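Local coordinates for heat shock protein 16 (Schizosaccharomyces pombe, PDB 3W1Z) that probably acts as a small heat shock chaperone, binding unfolded proteins under stress, and assembles into a 16-subunit oligomer built on alpha-crystallin domains, at residues 71-77 against 97-103; 48-54 against 122-128. The contacts are given in a common frame with arbitrary orientation. Residues are numbered along the deposited sequence.

Contact 1 (71-77 against 97-103); sequences LTISGEV and FGSFSRT
Extended segments 71-77 and 97-103 run antiparallel, their strand axes 4.3 Å apart at 159°. Ile73 with Arg102, Gly75 with Phe100 and Val77 with Gly98 are hydrogen-bonded pairs. N to O distances are 2.9 Å both ways between Ile73 and Arg102 and between Gly75 and Phe100; Val77 N to Gly98 O is 2.5 Å and Gly98 N to Val77 O 2.9 Å. Thr72-Thr103, Ser74-Ser101 and Glu76-Ser99 are the non-hydrogen-bonded pairs.

The p rotamer of Phe100 swings its ring across to the neighbouring strand, where Gly75 CA lies 3.8 Å from the ring centroid over its face, a CH-pi contact. A CB on Gly75 would clash with Phe100 CZ, and its phi/psi of 163/-155 also calls for glycine. Val77 CG2 meets Phe100 CD1 at 3.7 Å. Separately, Phe97, chi1 m, brings CD1 3.6 Å from Val77 CG1.

On the Phe100 face, the end of Arg102 leads away to a hydrogen bond with Tyr23 O and a salt bridge with Glu94 of the second subunit. On the other face Thr72 OG1 hydrogen-bonds Thr103 OG1 at 3.2 Å.

Phe100 covering Gly75 is aromatic rescue of glycine; strand alternation separates this largely apolar face from a hydroxyl-rich one.

Contact 2 (48-54 against 122-128); sequences VSVDVEL and GLLTVTL
Val52 lays its CB 4.3 Å from Leu124 CB across two antiparallel strands, and the same apolar face carries Val50 CB at 4.4 Å from Val126 CB and Val48 CG1 at 3.6 Å from Leu128 CB. Past the strand end, Leu54 CD1 also packs on Leu124 CB at 4.2 Å. Val50, Val52, Leu124 and Val126 all take chi1 t, whereas Val48 is p and Leu128 m.

The three valine pairs, Val48-Leu128, Val50-Val126 and Val52-Leu124, are the hydrogen-bonded pairs of segments 48-54 and 122-128, whose strand axes approach to 4.7 Å at 161°. N to O distances are 2.9 Å in both directions within each pair. Leu54 N to Gly122 O, at 2.5 Å, closes the end, where Gly122 turns with phi/psi 74/2.

Ser49-Thr127, Asp51-Thr125 and Glu53-Leu123 are the non-hydrogen-bonded pairs, with side chains on the reverse face. There Thr125 OG1 donates to Asp51 OD1 at 2.6 Å, both residues at chi1 m, while Leu123 CD1 lies 4.1 Å from Glu53 CG. Asp51 and Glu53 form salt bridges to Arg81 and Arg95 of the second subunit.

Alternation of side chains in this way is characteristic of a central strand pair in a beta sandwich such as the alpha-crystallin domain: branched aliphatics fill the interior, and acidic groups on the other face pair with basic residues of a partner chain.

How the contacts relate
The two contacts illustrate how an alpha-crystallin beta sandwich is closed from opposing sheets. Along the chain, 48-54 comes first, then both segments of contact 1, then 122-128, so contact 2 brackets contact 1 in sequence. Contact 1 pairs strands 70-77 and 98-105 of the three-stranded sheet; contact 2 forms the middle of the four-stranded one. Their centres lie about 13 Å apart, and the sheets meet through apolar side chains: Ile73 CG2 is 3.6 Å from Leu124 CD2, Phe100 CE2 is 3.6 Å from Leu54 CD2, and Leu71 CD2 is 3.8 Å from Val126 CG1. Both contacts also touch the second subunit, contact 1 through Phe97 and Arg102 and contact 2 through the face carrying Asp51 and Glu53.

Contact 1 (71-77 against 97-103)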
loop_
_atom_site.group_PDB
_atom_site.type_symbol
_atom_site.label_atom_id
_atom_site.label_comp_id
_atom_site.label_asym_id
_atom_site.label_seq_id
_atom_site.Cartn_x
_atom_site.Cartn_y
_atom_site.Cartn_z
ATOM N N LEU B 71 -3.348 5.391 30.816
ATOM C CA LEU B 71 -3.139 6.699 31.423
ATOM C C LEU B 71 -3.752 7.802 30.567
ATOM O O LEU B 71 -3.520 7.865 29.357
ATOM C CB LEU B 71 -1.646 6.964 31.620
ATOM C CG LEU B 71 -1.274 8.257 32.349
ATOM C CD1 LEU B 71 -1.703 8.194 33.808
ATOM C CD2 LEU B 71 0.219 8.536 32.231
ATOM N N THR B 72 -4.534 8.669 31.202
ATOM C CA THR B 72 -5.192 9.767 30.505
ATOM C C THR B 72 -4.850 11.121 31.120
ATOM O O THR B 72 -5.003 11.330 32.328
ATOM C CB THR B 72 -6.724 9.596 30.491
ATOM O OG1 THR B 72 -7.069 8.415 29.756
ATOM C CG2 THR B 72 -7.392 10.801 29.841
ATOM N N ILE B 73 -4.376 12.031 30.275
ATOM C CA ILE B 73 -4.133 13.409 30.672
ATOM C C ILE B 73 -5.109 14.299 29.922
ATOM O O ILE B 73 -5.098 14.332 28.695
ATOM C CB ILE B 73 -2.706 13.866 30.318
ATOM C CG1 ILE B 73 -1.662 12.926 30.926
ATOM C CG2 ILE B 73 -2.483 15.300 30.769
ATOM C CD1 ILE B 73 -1.175 11.849 29.974
ATOM N N SER B 74 -5.953 15.023 30.646
ATOM C CA SER B 74 -6.935 15.874 29.983
ATOM C C SER B 74 -7.029 17.254 30.615
ATOM O O SER B 74 -6.493 17.489 31.696
ATOM C CB SER B 74 -8.309 15.200 29.945
ATOM O OG SER B 74 -8.798 14.961 31.251
ATOM N N GLY B 75 -7.699 18.170 29.929
ATOM C CA GLY B 75 -7.802 19.530 30.414
ATOM C C GLY B 75 -8.221 20.522 29.351
ATOM O O GLY B 75 -8.866 20.166 28.366
ATOM N N GLU B 76 -7.846 21.778 29.559
ATOM C CA GLU B 76 -8.267 22.856 28.678
ATOM C C GLU B 76 -7.126 23.838 28.443
ATOM O O GLU B 76 -6.359 24.142 29.357
ATOM C CB GLU B 76 -9.455 23.584 29.306
ATOM C CG GLU B 76 -10.211 24.507 28.371
ATOM C CD GLU B 76 -11.391 25.170 29.056
ATOM O OE1 GLU B 76 -11.232 25.616 30.212
ATOM O OE2 GLU B 76 -12.478 25.235 28.444
ATOM N N VAL B 77 -7.009 24.326 27.212
ATOM C CA VAL B 77 -6.105 25.429 26.927
ATOM C C VAL B 77 -6.941 26.646 26.561
ATOM O O VAL B 77 -7.534 26.709 25.485
ATOM C CB VAL B 77 -5.139 25.104 25.775
ATOM C CG1 VAL B 77 -4.126 26.227 25.606
ATOM C CG2 VAL B 77 -4.430 23.787 26.035
ATOM N N PHE B 97 -5.980 26.603 20.666
ATOM C CA PHE B 97 -6.682 26.593 21.944
ATOM C C PHE B 97 -7.889 25.662 21.943
ATOM O O PHE B 97 -8.477 25.384 20.897
ATOM C CB PHE B 97 -7.118 28.009 22.323
ATOM C CG PHE B 97 -5.982 28.977 22.459
ATOM C CD1 PHE B 97 -5.217 29.007 23.613
ATOM C CD2 PHE B 97 -5.675 29.856 21.434
ATOM C CE1 PHE B 97 -4.170 29.896 23.745
ATOM C CE2 PHE B 97 -4.629 30.750 21.559
ATOM C CZ PHE B 97 -3.874 30.769 22.716
ATOM N N GLY B 98 -8.248 25.179 23.127
ATOM C CA GLY B 98 -9.397 24.309 23.279
ATOM C C GLY B 98 -9.184 23.307 24.394
ATOM O O GLY B 98 -8.290 23.466 25.225
ATOM N N SER B 99 -10.011 22.268 24.410
ATOM C CA SER B 99 -9.848 21.182 25.362
ATOM C C SER B 99 -8.885 20.149 24.794
ATOM O O SER B 99 -8.894 19.878 23.593
ATOM C CB SER B 99 -11.198 20.533 25.666
ATOM O OG SER B 99 -11.843 20.124 24.473
ATOM N N PHE B 100 -8.048 19.580 25.654
ATOM C CA PHE B 100 -7.120 18.544 25.223
ATOM C C PHE B 100 -7.339 17.244 25.986
ATOM O O PHE B 100 -7.674 17.257 27.171
ATOM C CB PHE B 100 -5.666 19.012 25.370
ATOM C CG PHE B 100 -5.229 19.231 26.795
ATOM C CD1 PHE B 100 -5.344 20.479 27.384
ATOM C CD2 PHE B 100 -4.687 18.193 27.540
ATOM C CE1 PHE B 100 -4.937 20.687 28.690
ATOM C CE2 PHE B 100 -4.284 18.392 28.846
ATOM C CZ PHE B 100 -4.407 19.640 29.422
ATOM N N SER B 101 -7.166 16.124 25.293
ATOM C CA SER B 101 -7.156 14.821 25.939
ATOM C C SER B 101 -6.148 13.911 25.249
ATOM O O SER B 101 -6.097 13.841 24.021
ATOM C CB SER B 101 -8.549 14.189 25.918
ATOM O OG SER B 101 -8.640 13.122 26.846
ATOM N N ARG B 102 -5.342 13.222 26.047
ATOM C CA ARG B 102 -4.359 12.285 25.527
ATOM C C ARG B 102 -4.398 11.004 26.345
ATOM O O ARG B 102 -4.160 11.018 27.554
ATOM C CB ARG B 102 -2.956 12.896 25.568
ATOM C CG ARG B 102 -1.867 12.016 24.963
ATOM C CD ARG B 102 -2.046 11.856 23.459
ATOM N NE ARG B 102 -1.034 10.979 22.876
ATOM C CZ ARG B 102 0.070 11.405 22.270
ATOM N NH1 ARG B 102 0.311 12.704 22.158
ATOM N NH2 ARG B 102 0.933 10.531 21.770
ATOM N N THR B 103 -4.706 9.896 25.682
ATOM C CA THR B 103 -4.738 8.602 26.344
ATOM C C THR B 103 -3.672 7.691 25.758
ATOM O O THR B 103 -3.585 7.526 24.543
ATOM C CB THR B 103 -6.109 7.919 26.194
ATOM O OG1 THR B 103 -7.145 8.816 26.612
ATOM C CG2 THR B 103 -6.166 6.655 27.038
#

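Contact 2 (48-54 against 122-128)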
loop_
_atom_site.group_PDB
_atom_site.type_symbol
_atom_site.label_atom_id
_atom_site.label_comp_id
_atom_site.label_asym_id
_atom_site.label_seq_id
_atom_site.Cartn_x
_atom_site.Cartn_y
_atom_site.Cartn_z
ATOM N N VAL B 48 8.500 4.164 34.634
ATOM C CA VAL B 48 8.199 4.710 33.315
ATOM C C VAL B 48 7.696 6.147 33.445
ATOM O O VAL B 48 6.749 6.424 34.186
ATOM C CB VAL B 48 7.190 3.842 32.518
ATOM C CG1 VAL B 48 5.991 3.470 33.371
ATOM C CG2 VAL B 48 6.747 4.563 31.251
ATOM N N SER B 49 8.350 7.058 32.734
ATOM C CA SER B 49 8.028 8.476 32.822
ATOM C C SER B 49 7.402 9.000 31.535
ATOM O O SER B 49 7.847 8.672 30.433
ATOM C CB SER B 49 9.284 9.283 33.159
ATOM O OG SER B 49 10.294 9.081 32.186
ATOM N N VAL B 50 6.363 9.815 31.687
ATOM C CA VAL B 50 5.703 10.446 30.553
ATOM C C VAL B 50 5.787 11.964 30.668
ATOM O O VAL B 50 5.330 12.548 31.652
ATOM C CB VAL B 50 4.224 10.033 30.452
ATOM C CG1 VAL B 50 3.557 10.732 29.277
ATOM C CG2 VAL B 50 4.104 8.523 30.317
ATOM N N ASP B 51 6.381 12.596 29.662
ATOM C CA ASP B 51 6.523 14.047 29.636
ATOM C C ASP B 51 5.575 14.664 28.616
ATOM O O ASP B 51 5.706 14.433 27.416
ATOM C CB ASP B 51 7.968 14.433 29.323
ATOM C CG ASP B 51 8.930 14.022 30.419
ATOM O OD1 ASP B 51 8.682 14.374 31.592
ATOM O OD2 ASP B 51 9.928 13.338 30.109
ATOM N N VAL B 52 4.624 15.450 29.110
ATOM C CA VAL B 52 3.580 16.039 28.283
ATOM C C VAL B 52 3.735 17.555 28.233
ATOM O O VAL B 52 3.879 18.203 29.268
ATOM C CB VAL B 52 2.188 15.704 28.852
ATOM C CG1 VAL B 52 1.097 16.104 27.873
ATOM C CG2 VAL B 52 2.095 14.223 29.184
ATOM N N GLU B 53 3.690 18.124 27.033
ATOM C CA GLU B 53 3.877 19.562 26.878
ATOM C C GLU B 53 2.555 20.315 26.972
ATOM O O GLU B 53 1.669 20.147 26.133
ATOM C CB GLU B 53 4.572 19.878 25.552
ATOM C CG GLU B 53 6.011 19.398 25.481
ATOM C CD GLU B 53 6.685 19.767 24.175
ATOM O OE1 GLU B 53 5.973 20.129 23.215
ATOM O OE2 GLU B 53 7.931 19.698 24.109
ATOM N N LEU B 54 2.431 21.147 28.002
ATOM C CA LEU B 54 1.215 21.922 28.222
ATOM C C LEU B 54 1.517 23.392 28.521
ATOM O O LEU B 54 1.250 23.867 29.625
ATOM C CB LEU B 54 0.411 21.319 29.378
ATOM C CG LEU B 54 -0.081 19.880 29.215
ATOM C CD1 LEU B 54 -0.739 19.387 30.496
ATOM C CD2 LEU B 54 -1.042 19.777 28.043
ATOM N N GLY B 122 5.147 24.374 32.202
ATOM C CA GLY B 122 4.359 23.902 31.079
ATOM C C GLY B 122 4.602 22.446 30.732
ATOM O O GLY B 122 4.035 21.931 29.770
ATOM N N LEU B 123 5.450 21.779 31.509
ATOM C CA LEU B 123 5.702 20.359 31.297
ATOM C C LEU B 123 5.144 19.527 32.447
ATOM O O LEU B 123 5.470 19.755 33.615
ATOM C CB LEU B 123 7.197 20.084 31.118
ATOM C CG LEU B 123 7.562 18.645 30.733
ATOM C CD1 LEU B 123 7.079 18.314 29.328
ATOM C CD2 LEU B 123 9.059 18.407 30.858
ATOM N N LEU B 124 4.294 18.568 32.101
ATOM C CA LEU B 124 3.722 17.650 33.073
ATOM C C LEU B 124 4.422 16.302 32.998
ATOM O O LEU B 124 4.382 15.630 31.971
ATOM C CB LEU B 124 2.231 17.458 32.808
ATOM C CG LEU B 124 1.584 16.326 33.605
ATOM C CD1 LEU B 124 1.278 16.768 35.028
ATOM C CD2 LEU B 124 0.336 15.825 32.905
ATOM N N THR B 125 5.060 15.905 34.091
ATOM C CA THR B 125 5.742 14.620 34.147
ATOM C C THR B 125 4.997 13.639 35.042
ATOM O O THR B 125 4.869 13.853 36.248
ATOM C CB THR B 125 7.189 14.765 34.647
ATOM O OG1 THR B 125 7.934 15.575 33.729
ATOM C CG2 THR B 125 7.850 13.400 34.760
ATOM N N VAL B 126 4.497 12.566 34.439
ATOM C CA VAL B 126 3.860 11.495 35.194
ATOM C C VAL B 126 4.865 10.368 35.396
ATOM O O VAL B 126 5.614 10.024 34.482
ATOM C CB VAL B 126 2.611 10.955 34.470
ATOM C CG1 VAL B 126 1.903 9.914 35.327
ATOM C CG2 VAL B 126 1.664 12.093 34.127
ATOM N N THR B 127 4.887 9.805 36.598
ATOM C CA THR B 127 5.813 8.725 36.916
ATOM C C THR B 127 5.079 7.484 37.408
ATOM O O THR B 127 4.440 7.503 38.461
ATOM C CB THR B 127 6.843 9.162 37.972
ATOM O OG1 THR B 127 6.241 10.112 38.860
ATOM C CG2 THR B 127 8.048 9.805 37.304
ATOM N N LEU B 128 5.177 6.404 36.640
ATOM C CA LEU B 128 4.530 5.150 37.001
ATOM C C LEU B 128 5.577 4.092 37.337
ATOM O O LEU B 128 6.300 3.625 36.458
ATOM C CB LEU B 128 3.623 4.657 35.868
ATOM C CG LEU B 128 2.577 5.624 35.301
ATOM C CD1 LEU B 128 3.149 6.458 34.160
ATOM C CD2 LEU B 128 1.337 4.872 34.844
#